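Local atomic coordinates of protein, Family 18 Chitinase (Crocus vernus, PDB entry 3SIM), a protein that probably hydrolyses chitin, as a plant glycosyl hydrolase of family 18 built on a TIM barrel. Residues D120-D125 against S155-S160; L33-D38 against A79-G84. One frame throughout, in Å; residues are numbered along the deposited sequence.

Interaction 1. Residues D120-D125 against S155-S160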
loop_
_atom_site.group_PDB
_atom_site.type_symbol
_atom_site.label_atom_id
_atom_site.label_comp_id
_atom_site.label_asym_id
_atom_site.label_seq_id
_atom_site.Cartn_x
_atom_site.Cartn_y
_atom_site.Cartn_z
ATOM N N ASP A 120 -0.871 4.224 12.419
ATOM C CA ASP A 120 -2.169 3.623 12.620
ATOM C C ASP A 120 -2.429 2.257 11.957
ATOM O O ASP A 120 -3.377 1.569 12.266
ATOM C CB ASP A 120 -3.205 4.618 12.139
ATOM C CG ASP A 120 -3.007 5.989 12.731
ATOM O OD1 ASP A 120 -3.322 6.127 13.910
ATOM O OD2 ASP A 120 -2.492 6.863 11.997
ATOM N N GLY A 121 -1.581 1.912 11.017
ATOM C CA GLY A 121 -1.714 0.745 10.194
ATOM C C GLY A 121 -0.492 0.234 9.451
ATOM O O GLY A 121 0.510 0.856 9.447
ATOM N N ILE A 122 -0.615 -0.934 8.849
ATOM C CA ILE A 122 0.362 -1.453 7.889
ATOM C C ILE A 122 -0.230 -1.898 6.531
ATOM O O ILE A 122 -1.399 -2.160 6.416
ATOM C CB ILE A 122 1.348 -2.518 8.438
ATOM C CG1 ILE A 122 0.788 -3.920 8.383
ATOM C CG2 ILE A 122 1.767 -2.220 9.792
ATOM C CD1 ILE A 122 -0.453 -4.034 8.927
ATOM N N ASP A 123 0.623 -1.980 5.543
ATOM C CA ASP A 123 0.293 -2.446 4.214
ATOM C C ASP A 123 1.319 -3.506 3.787
ATOM O O ASP A 123 2.464 -3.385 4.059
ATOM C CB ASP A 123 0.235 -1.319 3.191
ATOM C CG ASP A 123 0.116 -1.828 1.715
ATOM O OD1 ASP A 123 -0.780 -2.589 1.366
ATOM O OD2 ASP A 123 0.970 -1.518 0.936
ATOM N N ILE A 124 0.857 -4.501 3.075
ATOM C CA ILE A 124 1.746 -5.554 2.639
ATOM C C ILE A 124 2.067 -5.488 1.149
ATOM O O ILE A 124 1.203 -5.623 0.341
ATOM C CB ILE A 124 1.224 -6.962 2.986
ATOM C CG1 ILE A 124 0.640 -7.014 4.411
ATOM C CG2 ILE A 124 2.223 -7.962 2.674
ATOM C CD1 ILE A 124 1.590 -6.727 5.474
ATOM N N ASP A 125 3.305 -5.208 0.821
ATOM C CA ASP A 125 3.749 -5.056 -0.567
ATOM C C ASP A 125 5.025 -5.857 -0.985
ATOM O O ASP A 125 5.853 -5.353 -1.651
ATOM C CB ASP A 125 3.802 -3.585 -1.017
ATOM C CG ASP A 125 4.139 -3.415 -2.584
ATOM O OD1 ASP A 125 4.935 -2.583 -2.876
ATOM O OD2 ASP A 125 3.651 -4.154 -3.398
ATOM N N SER A 155 -4.617 -0.239 14.251
ATOM C CA SER A 155 -6.020 -0.300 13.833
ATOM C C SER A 155 -6.442 -1.105 12.576
ATOM O O SER A 155 -7.435 -1.783 12.590
ATOM C CB SER A 155 -6.598 1.077 13.728
ATOM O OG SER A 155 -6.676 1.628 14.974
ATOM N N PHE A 156 -5.689 -0.919 11.499
ATOM C CA PHE A 156 -5.951 -1.516 10.213
ATOM C C PHE A 156 -4.752 -2.131 9.493
ATOM O O PHE A 156 -3.614 -1.840 9.773
ATOM C CB PHE A 156 -6.679 -0.525 9.269
ATOM C CG PHE A 156 -5.867 0.672 8.885
ATOM C CD1 PHE A 156 -5.791 1.778 9.690
ATOM C CD2 PHE A 156 -5.185 0.704 7.694
ATOM C CE1 PHE A 156 -5.036 2.862 9.334
ATOM C CE2 PHE A 156 -4.461 1.778 7.339
ATOM C CZ PHE A 156 -4.385 2.861 8.162
ATOM N N ALA A 157 -5.086 -3.002 8.567
ATOM C CA ALA A 157 -4.177 -3.607 7.618
ATOM C C ALA A 157 -4.741 -3.829 6.199
ATOM O O ALA A 157 -5.861 -4.200 6.039
ATOM C CB ALA A 157 -3.643 -4.865 8.163
ATOM N N SER A 158 -3.883 -3.613 5.215
ATOM C CA SER A 158 -4.129 -3.770 3.796
ATOM C C SER A 158 -3.071 -4.637 3.063
ATOM O O SER A 158 -1.968 -4.768 3.491
ATOM C CB SER A 158 -4.159 -2.410 3.100
ATOM O OG SER A 158 -2.959 -1.720 3.235
ATOM N N ILE A 159 -3.458 -5.146 1.916
ATOM C CA ILE A 159 -2.564 -5.855 1.016
ATOM C C ILE A 159 -2.575 -5.212 -0.376
ATOM O O ILE A 159 -3.544 -4.656 -0.748
ATOM C CB ILE A 159 -2.821 -7.395 0.964
ATOM C CG1 ILE A 159 -4.240 -7.734 0.510
ATOM C CG2 ILE A 159 -2.548 -8.049 2.241
ATOM C CD1 ILE A 159 -4.538 -9.174 0.383
ATOM N N SER A 160 -1.492 -5.315 -1.134
ATOM C CA SER A 160 -1.424 -4.709 -2.434
ATOM C C SER A 160 -0.996 -5.670 -3.566
ATOM O O SER A 160 -0.026 -5.478 -4.159
ATOM C CB SER A 160 -0.592 -3.409 -2.420
ATOM O OG SER A 160 -0.807 -2.584 -1.349
HETATM O O HOH W 1 -2.542 0.279 4.751
#
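Phe156 and Gly121 meet near the start of two paired parallel strands of a TIM barrel, 121-125 and 156-159; helix 134-150 joins them in a beta-alpha-beta crossover. Asp120 O takes Ser155 N and, weakly, Phe156 N; the backbone bonds continue from Ile122 N to Phe156 O, Ser158 N to Ile122 O, Ile124 N to Ser158 O and Ser160 N to Ile124 O. In the CH-pi contact, Phe156 has CG between its backbone N and carbonyl carbon (chi1 66°), which lays the ring over Gly121: CA of Gly121 is 3.9 Å from the ring centroid of Phe156, and a side chain on Gly121 would strike CE2. Apolar contacts occupy the face that carries the isoleucines, where Ile124 CG1 lies 4.0 Å from Ile159 CG2. Polar groups gather on the face of Asp123. Ser160 OG donates to Asp123 OD1 at 2.7 Å, on the syn side and 17° out of the carboxylate plane, and also bonds Tyr6 OH; Asp123 OD2 is hydrogen-bonded to Ser81 OG. An alanine at Asp123 would probably deprive the Ser160 and Ser81 hydroxyls of their carboxylate partner, leaving Ser160 with Tyr6. On the isoleucine face, Ile122 CD1 presses to 3.4 Å from Ala157 CB, tighter than usual.

Interaction 2. Residues L33-D38 against A79-G84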
loop_
_atom_site.group_PDB
_atom_site.type_symbol
_atom_site.label_atom_id
_atom_site.label_comp_id
_atom_site.label_asym_id
_atom_site.label_seq_id
_atom_site.Cartn_x
_atom_site.Cartn_y
_atom_site.Cartn_z
ATOM N N LEU A 33 3.443 5.122 4.054
ATOM C CA LEU A 33 4.898 5.322 3.982
ATOM C C LEU A 33 5.650 4.159 3.245
ATOM O O LEU A 33 5.516 3.043 3.598
ATOM C CB LEU A 33 5.478 5.542 5.375
ATOM C CG LEU A 33 5.038 6.730 6.211
ATOM C CD1 LEU A 33 5.455 6.625 7.636
ATOM C CD2 LEU A 33 5.548 8.003 5.586
ATOM N N SER A 34 6.429 4.476 2.246
ATOM C CA SER A 34 7.104 3.451 1.498
ATOM C C SER A 34 8.622 3.583 1.429
ATOM O O SER A 34 9.101 4.508 0.872
ATOM C CB SER A 34 6.558 3.396 0.062
ATOM O OG SER A 34 5.318 3.972 -0.113
ATOM N N PHE A 35 9.378 2.649 1.958
ATOM C CA PHE A 35 8.995 1.409 2.570
ATOM C C PHE A 35 9.821 1.094 3.863
ATOM O O PHE A 35 10.853 1.628 4.090
ATOM C CB PHE A 35 9.212 0.251 1.593
ATOM C CG PHE A 35 8.390 0.306 0.343
ATOM C CD1 PHE A 35 7.181 -0.292 0.282
ATOM C CD2 PHE A 35 8.855 0.940 -0.775
ATOM C CE1 PHE A 35 6.454 -0.258 -0.840
ATOM C CE2 PHE A 35 8.111 0.980 -1.919
ATOM C CZ PHE A 35 6.911 0.382 -1.951
ATOM N N ALA A 36 9.299 0.202 4.668
ATOM C CA ALA A 36 10.055 -0.520 5.647
ATOM C C ALA A 36 10.359 -1.892 5.062
ATOM O O ALA A 36 9.489 -2.535 4.582
ATOM C CB ALA A 36 9.321 -0.643 6.919
ATOM N N VAL A 37 11.630 -2.264 5.090
ATOM C CA VAL A 37 12.171 -3.473 4.509
ATOM C C VAL A 37 13.073 -4.255 5.479
ATOM O O VAL A 37 13.904 -3.685 6.111
ATOM C CB VAL A 37 12.977 -3.196 3.195
ATOM C CG1 VAL A 37 13.189 -4.428 2.431
ATOM C CG2 VAL A 37 12.346 -2.201 2.317
ATOM N N ASP A 38 12.920 -5.559 5.522
ATOM C CA ASP A 38 13.788 -6.424 6.301
ATOM C C ASP A 38 15.072 -6.841 5.554
ATOM O O ASP A 38 15.319 -7.995 5.339
ATOM C CB ASP A 38 13.051 -7.614 6.915
ATOM C CG ASP A 38 12.379 -8.541 5.884
ATOM O OD1 ASP A 38 11.979 -8.112 4.824
ATOM O OD2 ASP A 38 12.332 -9.699 6.175
ATOM N N ALA A 79 -0.064 4.942 7.595
ATOM C CA ALA A 79 0.369 3.568 7.675
ATOM C C ALA A 79 1.817 3.380 7.117
ATOM O O ALA A 79 2.376 4.303 6.629
ATOM C CB ALA A 79 -0.584 2.689 7.009
ATOM N N VAL A 80 2.393 2.212 7.265
ATOM C CA VAL A 80 3.635 1.854 6.608
ATOM C C VAL A 80 3.500 0.594 5.716
ATOM O O VAL A 80 2.891 -0.372 6.100
ATOM C CB VAL A 80 4.808 1.727 7.614
ATOM C CG1 VAL A 80 4.531 0.728 8.615
ATOM C CG2 VAL A 80 6.126 1.384 6.917
ATOM N N SER A 81 4.085 0.650 4.530
ATOM C CA SER A 81 4.144 -0.461 3.611
ATOM C C SER A 81 5.452 -1.282 3.717
ATOM O O SER A 81 6.528 -0.755 3.643
ATOM C CB SER A 81 3.863 -0.021 2.163
ATOM O OG SER A 81 3.814 -1.047 1.240
ATOM N N LEU A 82 5.301 -2.569 3.835
ATOM C CA LEU A 82 6.365 -3.542 3.904
ATOM C C LEU A 82 6.792 -4.085 2.514
ATOM O O LEU A 82 6.000 -4.465 1.712
ATOM C CB LEU A 82 5.973 -4.692 4.816
ATOM C CG LEU A 82 5.291 -4.433 6.162
ATOM C CD1 LEU A 82 5.062 -5.682 6.903
ATOM C CD2 LEU A 82 6.099 -3.488 6.977
ATOM N N GLY A 83 8.082 -4.154 2.319
ATOM C CA GLY A 83 8.685 -4.702 1.137
ATOM C C GLY A 83 8.973 -3.757 0.019
ATOM O O GLY A 83 9.939 -3.064 0.035
ATOM N N GLY A 84 8.122 -3.727 -0.957
ATOM C CA GLY A 84 8.392 -3.005 -2.181
ATOM C C GLY A 84 9.225 -3.810 -3.170
ATOM O O GLY A 84 9.678 -4.819 -2.808
#
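The ring of Phe35 lies between Ser34 CB on one face and Gly84 CA on the other. CA of Gly84 stands 3.7 Å from the centroid of the Phe35 ring in a CH-pi contact; on the opposite face CB of Ser34 sits 3.3 Å above the ring plane of Phe35. The peptide bond between Ser34 and Phe35 is cis, which brings CB of the preceding residue over the ring. At the edge, near the ring plane, Ser81 OG lies 3.5 Å from Phe35 CE1, its polar partner being Asp123. CG of Phe35 is anti to the carbonyl carbon (chi1 -63°), which carries the ring along 79-84 to its last residue. A CB on Gly84 would collide with CE2 of Phe35, and the backbone angles of both Gly83 and Gly84 would jam a side chain against the preceding carbonyl O.

The parallel backbone pairing is interrupted at the same place. Leu33 N bonds Ala79 O, and Ser81 N bonds Leu33 O at 2.9 Å and nearly straight (172°). The next bonds, Ala36 N to Ser81 O and Gly83 N to Ala36 O, resume only after Ser34 and Phe35 have both passed Ser81, a beta bulge. Ala36 CB, after the bulge, reaches back to Val80 CG2 at 3.8 Å. The two strands diverge in direction by 50°.

A non-proline cis peptide at the end of the second barrel strand, beside a third strand carrying the SxGG motif (Ser81 to Gly84), is known from family 18 TIM-barrel glycosidases, and here probably lies close to the substrate cleft, as in relatives.

Overall arrangement
Interactions 1 and 2 adjoin in one curled sheet, their centres about 10 Å apart, because strands 76-83 and 121-125 are neighbours. Two probable hydrogen bonds stitch them together: Asp123 N with Val80 O at 2.8 Å, and Asp125 O with Gly84 N at 2.9 Å. Side chains link them too, since OG of Ser81, the edge neighbour of the Phe35 ring, packs 3.4 Å from Asp125 CB. Phe35 itself touches Asp125. Asp120, Asp123, Asp125 and Glu127 match the DxxDxDxE signature of family 18, in which the closing glutamate is the usual proton donor; the two contacts thus probably frame the active site.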